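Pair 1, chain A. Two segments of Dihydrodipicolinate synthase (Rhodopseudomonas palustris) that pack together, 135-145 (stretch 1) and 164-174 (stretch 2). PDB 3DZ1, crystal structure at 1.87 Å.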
# COMPACT_ATOMS: atom_id res chain seq x y z
N VAL A 135 -26.33 -1.56 20.06
CA VAL A 135 -25.01 -1.66 20.67
C VAL A 135 -24.18 -0.38 20.53
O VAL A 135 -23.85 0.04 19.42
CB VAL A 135 -24.22 -2.84 20.06
CG1 VAL A 135 -22.85 -2.95 20.71
CG2 VAL A 135 -25.01 -4.13 20.23
N PRO A 136 -23.84 0.26 21.66
CA PRO A 136 -23.04 1.48 21.63
C PRO A 136 -21.67 1.12 21.07
O PRO A 136 -21.10 0.10 21.46
CB PRO A 136 -22.95 1.88 23.11
CG PRO A 136 -24.17 1.26 23.72
CD PRO A 136 -24.22 -0.09 23.05
N TRP A 137 -21.14 1.92 20.16
CA TRP A 137 -19.83 1.58 19.63
C TRP A 137 -18.89 2.75 19.44
O TRP A 137 -19.31 3.92 19.45
CB TRP A 137 -19.96 0.79 18.32
CG TRP A 137 -20.62 1.52 17.19
CD1 TRP A 137 -21.95 1.80 17.05
CD2 TRP A 137 -19.98 2.03 16.02
NE1 TRP A 137 -22.18 2.45 15.86
CE2 TRP A 137 -20.98 2.61 15.21
CE3 TRP A 137 -18.65 2.06 15.58
CZ2 TRP A 137 -20.69 3.21 13.98
CZ3 TRP A 137 -18.36 2.65 14.35
CH2 TRP A 137 -19.38 3.22 13.57
N VAL A 138 -17.62 2.42 19.28
CA VAL A 138 -16.55 3.39 19.11
C VAL A 138 -15.90 3.27 17.74
O VAL A 138 -15.49 2.18 17.33
CB VAL A 138 -15.46 3.16 20.18
CG1 VAL A 138 -14.35 4.19 20.04
CG2 VAL A 138 -16.09 3.19 21.56
N LEU A 139 -15.81 4.39 17.04
CA LEU A 139 -15.20 4.43 15.71
C LEU A 139 -13.70 4.66 15.87
O LEU A 139 -13.28 5.70 16.41
CB LEU A 139 -15.81 5.57 14.88
CG LEU A 139 -15.21 5.82 13.49
CD1 LEU A 139 -15.34 4.56 12.64
CD2 LEU A 139 -15.91 7.00 12.84
N GLN A 140 -12.88 3.71 15.43
CA GLN A 140 -11.43 3.86 15.54
C GLN A 140 -10.85 4.45 14.25
O GLN A 140 -10.98 3.87 13.17
CB GLN A 140 -10.76 2.52 15.85
CG GLN A 140 -9.23 2.60 15.80
CD GLN A 140 -8.56 1.34 16.27
OE1 GLN A 140 -9.05 0.23 16.03
NE2 GLN A 140 -7.42 1.48 16.93
N ASP A 141 -10.19 5.60 14.39
CA ASP A 141 -9.58 6.33 13.28
C ASP A 141 -8.06 6.35 13.53
O ASP A 141 -7.55 7.22 14.23
CB ASP A 141 -10.14 7.75 13.25
CG ASP A 141 -9.53 8.60 12.16
OD1 ASP A 141 -8.89 8.05 11.23
OD2 ASP A 141 -9.70 9.84 12.22
N TYR A 142 -7.36 5.39 12.93
CA TYR A 142 -5.92 5.25 13.13
C TYR A 142 -5.22 4.92 11.81
O TYR A 142 -4.77 3.79 11.60
CB TYR A 142 -5.70 4.13 14.16
CG TYR A 142 -4.31 3.97 14.73
CD1 TYR A 142 -3.37 5.00 14.65
CD2 TYR A 142 -3.97 2.81 15.42
CE1 TYR A 142 -2.12 4.86 15.25
CE2 TYR A 142 -2.72 2.67 16.02
CZ TYR A 142 -1.80 3.69 15.93
OH TYR A 142 -0.58 3.55 16.54
N PRO A 143 -5.11 5.91 10.92
CA PRO A 143 -4.48 5.76 9.60
C PRO A 143 -3.08 5.16 9.63
O PRO A 143 -2.73 4.34 8.78
CB PRO A 143 -4.45 7.20 9.07
CG PRO A 143 -5.65 7.82 9.71
CD PRO A 143 -5.58 7.29 11.12
N LEU A 144 -2.27 5.57 10.60
CA LEU A 144 -0.91 5.08 10.71
C LEU A 144 -0.78 3.56 10.59
O LEU A 144 0.12 3.06 9.92
CB LEU A 144 -0.29 5.52 12.04
CG LEU A 144 1.17 5.08 12.21
CD1 LEU A 144 2.03 5.83 11.21
CD2 LEU A 144 1.65 5.34 13.62
N THR A 145 -1.68 2.83 11.23
CA THR A 145 -1.62 1.37 11.20
C THR A 145 -2.69 0.71 10.34
O THR A 145 -2.50 -0.41 9.86
CB THR A 145 -1.72 0.79 12.62
OG1 THR A 145 -3.02 1.06 13.15
CG2 THR A 145 -0.67 1.40 13.53
N SER A 164 -26.23 4.29 17.16
CA SER A 164 -25.44 4.24 18.39
C SER A 164 -23.92 4.46 18.38
O SER A 164 -23.24 3.94 19.26
CB SER A 164 -25.74 2.91 19.10
OG SER A 164 -27.13 2.72 19.26
N CYS A 165 -23.38 5.19 17.41
CA CYS A 165 -21.94 5.45 17.48
C CYS A 165 -21.85 6.59 18.49
O CYS A 165 -22.33 7.70 18.23
CB CYS A 165 -21.36 5.90 16.15
SG CYS A 165 -19.57 6.24 16.28
N VAL A 166 -21.24 6.33 19.64
CA VAL A 166 -21.15 7.34 20.69
C VAL A 166 -19.76 7.93 20.90
O VAL A 166 -19.61 8.90 21.63
CB VAL A 166 -21.62 6.77 22.05
CG1 VAL A 166 -23.08 6.33 21.96
CG2 VAL A 166 -20.74 5.58 22.44
N MSE A 167 -18.76 7.35 20.26
CA MSE A 167 -17.41 7.84 20.48
C MSE A 167 -16.47 7.63 19.30
O MSE A 167 -16.63 6.71 18.50
CB MSE A 167 -16.82 7.12 21.70
CG MSE A 167 -15.37 7.48 22.04
SE MSE A 167 -14.63 6.21 23.34
CE MSE A 167 -15.55 6.85 24.92
N LEU A 168 -15.49 8.52 19.21
CA LEU A 168 -14.46 8.43 18.20
C LEU A 168 -13.15 8.23 18.96
O LEU A 168 -12.86 8.98 19.89
CB LEU A 168 -14.35 9.73 17.39
CG LEU A 168 -13.06 9.87 16.56
CD1 LEU A 168 -13.11 8.91 15.38
CD2 LEU A 168 -12.91 11.31 16.05
N LYS A 169 -12.40 7.20 18.59
CA LYS A 169 -11.09 7.01 19.21
C LYS A 169 -10.21 7.71 18.19
O LYS A 169 -9.92 7.17 17.13
CB LYS A 169 -10.67 5.55 19.30
CG LYS A 169 -9.33 5.41 20.02
CD LYS A 169 -8.68 4.05 19.84
CE LYS A 169 -7.34 4.02 20.56
NZ LYS A 169 -6.58 2.78 20.30
N HIS A 170 -9.84 8.94 18.53
CA HIS A 170 -9.03 9.79 17.67
C HIS A 170 -7.54 9.46 17.67
O HIS A 170 -6.84 9.70 18.66
CB HIS A 170 -9.25 11.25 18.09
CG HIS A 170 -8.41 12.24 17.34
ND1 HIS A 170 -8.74 12.70 16.08
CD2 HIS A 170 -7.25 12.85 17.66
CE1 HIS A 170 -7.83 13.55 15.67
NE2 HIS A 170 -6.91 13.66 16.61
N GLU A 171 -7.05 8.93 16.55
CA GLU A 171 -5.65 8.57 16.44
C GLU A 171 -5.01 9.11 15.16
O GLU A 171 -3.91 8.69 14.78
CB GLU A 171 -5.48 7.05 16.52
CG GLU A 171 -6.04 6.45 17.80
CD GLU A 171 -5.52 5.06 18.08
OE1 GLU A 171 -6.17 4.07 17.67
OE2 GLU A 171 -4.45 4.96 18.72
N ASP A 172 -5.69 10.03 14.48
CA ASP A 172 -5.14 10.59 13.25
C ASP A 172 -3.86 11.35 13.58
O ASP A 172 -3.72 11.92 14.68
CB ASP A 172 -6.14 11.53 12.57
CG ASP A 172 -5.83 11.75 11.11
OD1 ASP A 172 -4.80 11.21 10.64
OD2 ASP A 172 -6.60 12.44 10.42
N TRP A 173 -2.94 11.38 12.63
CA TRP A 173 -1.64 12.02 12.83
C TRP A 173 -1.10 12.52 11.49
O TRP A 173 -0.68 11.72 10.65
CB TRP A 173 -0.69 10.98 13.44
CG TRP A 173 0.74 11.40 13.58
CD1 TRP A 173 1.26 12.28 14.48
CD2 TRP A 173 1.85 10.94 12.79
NE1 TRP A 173 2.62 12.39 14.32
CE2 TRP A 173 3.01 11.58 13.28
CE3 TRP A 173 1.97 10.05 11.72
CZ2 TRP A 173 4.27 11.35 12.73
CZ3 TRP A 173 3.23 9.82 11.17
CH2 TRP A 173 4.36 10.47 11.68
N PRO A 174 -1.11 13.85 11.27
CA PRO A 174 -1.58 14.92 12.17
C PRO A 174 -3.10 14.91 12.34
O PRO A 174 -3.84 14.74 11.37
CB PRO A 174 -1.11 16.20 11.47
CG PRO A 174 0.02 15.73 10.58
CD PRO A 174 -0.51 14.42 10.06
O HOH W 1 -25.07 2.21 15.51
O HOH W 2 -8.54 10.48 14.50
O HOH W 3 -2.64 7.80 12.58

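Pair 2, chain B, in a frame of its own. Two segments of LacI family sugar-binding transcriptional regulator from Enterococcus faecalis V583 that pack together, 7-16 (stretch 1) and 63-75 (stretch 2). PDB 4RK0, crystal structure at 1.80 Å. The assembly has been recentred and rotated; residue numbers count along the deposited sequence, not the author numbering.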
# COMPACT_ATOMS: atom_id res chain seq x y z
N SER B 7 -9.88 10.96 -25.42
CA SER B 7 -8.66 10.57 -24.63
C SER B 7 -8.88 9.33 -23.74
O SER B 7 -7.94 8.58 -23.48
CB SER B 7 -8.17 11.75 -23.79
OG SER B 7 -9.09 12.05 -22.74
N LYS B 8 -10.13 9.12 -23.30
CA LYS B 8 -10.50 7.99 -22.43
C LYS B 8 -9.68 7.98 -21.12
O LYS B 8 -9.06 7.00 -20.75
CB LYS B 8 -10.38 6.67 -23.18
CG LYS B 8 -11.41 6.51 -24.33
CD LYS B 8 -11.79 5.05 -24.51
CE LYS B 8 -12.58 4.83 -25.78
NZ LYS B 8 -11.75 4.99 -27.00
N THR B 9 -9.71 9.11 -20.43
CA THR B 9 -8.95 9.31 -19.20
C THR B 9 -9.90 9.48 -18.03
O THR B 9 -10.91 10.17 -18.13
CB THR B 9 -8.03 10.55 -19.33
OG1 THR B 9 -8.82 11.72 -19.61
CG2 THR B 9 -7.01 10.36 -20.44
N ILE B 10 -9.60 8.84 -16.89
CA ILE B 10 -10.34 9.05 -15.65
C ILE B 10 -9.43 9.56 -14.52
O ILE B 10 -8.46 8.90 -14.18
CB ILE B 10 -10.95 7.76 -15.14
CG1 ILE B 10 -11.85 7.13 -16.21
CG2 ILE B 10 -11.71 8.00 -13.83
CD1 ILE B 10 -13.15 7.87 -16.44
N GLY B 11 -9.77 10.69 -13.91
CA GLY B 11 -8.97 11.20 -12.76
C GLY B 11 -9.43 10.63 -11.44
O GLY B 11 -10.60 10.58 -11.19
N VAL B 12 -8.50 10.14 -10.61
CA VAL B 12 -8.87 9.51 -9.36
C VAL B 12 -8.16 10.22 -8.24
O VAL B 12 -6.94 10.28 -8.24
CB VAL B 12 -8.42 8.04 -9.34
CG1 VAL B 12 -8.77 7.44 -7.98
CG2 VAL B 12 -9.10 7.28 -10.48
N ILE B 13 -8.94 10.80 -7.33
CA ILE B 13 -8.45 11.63 -6.26
C ILE B 13 -8.70 10.90 -4.95
O ILE B 13 -9.84 10.75 -4.50
CB ILE B 13 -9.19 13.00 -6.18
CG1 ILE B 13 -9.33 13.65 -7.56
CG2 ILE B 13 -8.53 13.90 -5.16
CD1 ILE B 13 -8.05 13.91 -8.29
N VAL B 14 -7.63 10.44 -4.31
CA VAL B 14 -7.76 9.76 -3.02
C VAL B 14 -6.87 10.45 -1.98
O VAL B 14 -5.95 11.17 -2.36
CB VAL B 14 -7.36 8.28 -3.13
CG1 VAL B 14 -8.33 7.56 -4.05
CG2 VAL B 14 -5.96 8.15 -3.64
N PRO B 15 -7.13 10.22 -0.69
CA PRO B 15 -6.35 10.82 0.37
C PRO B 15 -4.89 10.42 0.35
O PRO B 15 -4.05 11.26 0.61
CB PRO B 15 -7.04 10.32 1.64
CG PRO B 15 -8.46 10.09 1.23
CD PRO B 15 -8.34 9.55 -0.18
N ASP B 16 -4.61 9.14 0.07
CA ASP B 16 -3.25 8.63 0.01
C ASP B 16 -3.24 7.28 -0.71
O ASP B 16 -4.29 6.71 -0.97
CB ASP B 16 -2.63 8.53 1.40
CG ASP B 16 -3.20 7.38 2.20
OD1 ASP B 16 -3.16 6.23 1.71
OD2 ASP B 16 -3.70 7.64 3.30
N SER B 63 -9.31 18.65 -18.65
CA SER B 63 -10.42 18.13 -19.44
C SER B 63 -10.31 16.60 -19.63
O SER B 63 -9.91 16.09 -20.69
CB SER B 63 -10.52 18.87 -20.78
OG SER B 63 -11.88 19.07 -21.12
N VAL B 64 -10.67 15.88 -18.57
CA VAL B 64 -10.71 14.41 -18.59
C VAL B 64 -12.13 13.98 -18.80
O VAL B 64 -13.08 14.77 -18.65
CB VAL B 64 -10.17 13.75 -17.28
CG1 VAL B 64 -8.70 14.05 -17.09
CG2 VAL B 64 -10.98 14.17 -16.07
N ASP B 65 -12.29 12.70 -19.10
CA ASP B 65 -13.59 12.14 -19.36
C ASP B 65 -14.40 11.95 -18.08
O ASP B 65 -15.62 11.94 -18.11
CB ASP B 65 -13.44 10.84 -20.14
CG ASP B 65 -12.78 11.06 -21.47
OD1 ASP B 65 -13.18 11.99 -22.19
OD2 ASP B 65 -11.83 10.32 -21.80
N GLY B 66 -13.73 11.82 -16.94
CA GLY B 66 -14.48 11.69 -15.69
C GLY B 66 -13.58 11.62 -14.47
O GLY B 66 -12.39 11.37 -14.61
N PHE B 67 -14.16 11.90 -13.31
CA PHE B 67 -13.43 11.96 -12.03
C PHE B 67 -14.05 11.07 -10.97
O PHE B 67 -15.26 11.08 -10.76
CB PHE B 67 -13.42 13.40 -11.44
CG PHE B 67 -12.38 14.30 -12.03
CD1 PHE B 67 -11.05 14.18 -11.66
CD2 PHE B 67 -12.72 15.30 -12.94
CE1 PHE B 67 -10.08 15.02 -12.20
CE2 PHE B 67 -11.76 16.14 -13.48
CZ PHE B 67 -10.43 15.99 -13.12
N VAL B 68 -13.21 10.31 -10.27
CA VAL B 68 -13.62 9.65 -9.03
C VAL B 68 -13.02 10.48 -7.88
O VAL B 68 -11.81 10.67 -7.86
CB VAL B 68 -13.00 8.22 -8.94
CG1 VAL B 68 -13.43 7.55 -7.65
CG2 VAL B 68 -13.41 7.39 -10.15
N ILE B 69 -13.86 10.90 -6.94
CA ILE B 69 -13.48 11.84 -5.87
C ILE B 69 -13.75 11.19 -4.51
O ILE B 69 -14.86 11.02 -4.08
CB ILE B 69 -14.16 13.24 -5.99
CG1 ILE B 69 -13.84 13.85 -7.36
CG2 ILE B 69 -13.66 14.14 -4.86
CD1 ILE B 69 -14.70 15.03 -7.78
N ALA B 70 -12.65 10.80 -3.86
CA ALA B 70 -12.72 10.15 -2.58
C ALA B 70 -12.16 11.04 -1.46
O ALA B 70 -12.12 10.60 -0.32
CB ALA B 70 -11.93 8.84 -2.62
N SER B 71 -11.71 12.26 -1.79
CA SER B 71 -11.06 13.17 -0.83
C SER B 71 -11.96 14.37 -0.58
O SER B 71 -12.51 14.92 -1.52
CB SER B 71 -9.69 13.64 -1.40
OG SER B 71 -9.17 14.78 -0.73
N SER B 72 -12.11 14.77 0.69
CA SER B 72 -12.90 15.96 1.08
C SER B 72 -12.20 17.29 0.77
O SER B 72 -12.80 18.34 0.98
CB SER B 72 -13.20 15.92 2.59
OG SER B 72 -11.98 15.82 3.30
N GLU B 73 -10.96 17.24 0.30
CA GLU B 73 -10.19 18.40 -0.16
C GLU B 73 -10.71 19.00 -1.47
O GLU B 73 -10.40 20.13 -1.78
CB GLU B 73 -8.69 18.06 -0.26
CG GLU B 73 -8.07 17.79 1.12
CD GLU B 73 -6.56 17.56 1.08
OE1 GLU B 73 -5.93 17.71 0.01
OE2 GLU B 73 -6.00 17.26 2.16
N ILE B 74 -11.54 18.27 -2.21
CA ILE B 74 -12.27 18.88 -3.33
C ILE B 74 -13.62 19.39 -2.82
O ILE B 74 -14.42 18.62 -2.29
CB ILE B 74 -12.45 17.89 -4.48
CG1 ILE B 74 -11.09 17.33 -4.93
CG2 ILE B 74 -13.16 18.57 -5.65
CD1 ILE B 74 -10.19 18.31 -5.67
N SER B 75 -13.86 20.71 -2.94
CA SER B 75 -15.03 21.28 -2.33
C SER B 75 -16.20 21.18 -3.30
O SER B 75 -16.01 21.12 -4.51
CB SER B 75 -14.80 22.77 -1.98
OG SER B 75 -14.70 23.54 -3.18

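In both pairs two parallel strands lie side by side, with axes 4.6 Å apart at closest approach and N-to-C directions 24° apart in pair 1 and 17° apart in pair 2; 14 central residues superpose with an RMSD of 0.6 Å. Along the first stretch, P136(A) to P143(A) match K8(B) to P15(B); along the second, C165(A) to D172(A) match V64(B) to S71(B). The backbone ladder is conserved. In pair 1, L139(A) N donates to M167(A) O at 2.9 Å and L139(A) O accepts from K169(A) N at 2.8 Å; at the matching positions of pair 2, G11(B) N donates to G66(B) O at 2.8 Å and G11(B) O accepts from V68(B) N at 2.8 Å. One step on, D141(A) N donates to K169(A) O at 3.2 Å, as I13(B) N does to V68(B) O at 2.9 Å. The last rung differs in quality: E171(A) N to D141(A) O, 2.9 Å, is weak and bent to 129°, whereas A70(B) N to I13(B) O, also 2.9 Å, is well aligned at 156°.

The side chains fill this frame differently. On the face carrying L139(A) and L168(A), leucine packs on leucine, with L139(A) CG 4.2 Å from L168(A) CD1. The superposed pair is G11(B) and F67(B): an ideal CB on the glycine would lie 2.6 Å from F67(B) CE1, so the missing side chain leaves the space the ring occupies. Further along this face, D141(A) is polar and meets D172(A) through a water, which donates to D141(A) OD2 at 2.6 Å and accepts from D172(A) N at 2.9 Å. Its counterpart I13(B) makes the same region apolar, reaching I74(B) CG1 from CG2 at 4.3 Å and S71(B) CB from CG2 at 3.9 Å.

The other face shows a similar exchange. Q140(A) NE2 donates to E171(A) OE1 at 3.0 Å, and K169(A) NZ forms a salt bridge with that same E171(A) OE1 at 3.0 Å, so one carboxylate oxygen ties both strands together. At these positions pair 2 has V12(B), A70(B) and V68(B); V12(B) CG2 lies 4.3 Å from V68(B) CB, and no charge is involved. Just before, V138(A) CG2 packs against the selenium of selenomethionine M167(A) (SE, 3.8 Å). V138(A) also reaches K169(A), CG1 to CB, at 4.0 Å. G66(B), which takes the place of M167(A), has no side chain, and I10(B) keeps the second of these contacts, its CG2 4.1 Å from V68(B) CG2.

The entry to the strands also differs in chemistry. W137(A) lays a ring face over C165(A), whose SG sits 3.9 Å from the centroid of the six-membered ring, 8° off its normal. T9(B) takes the tryptophan's place and V64(B) the cysteine's, with T9(B) OG1 3.4 Å from V64(B) CB. V166(A) makes an apolar contact with P136(A), CG2 to CB, at 4.4 Å, whereas the matching D65(B) accepts from T9(B) N through OD2 at 2.8 Å, although that oxygen is less surely placed.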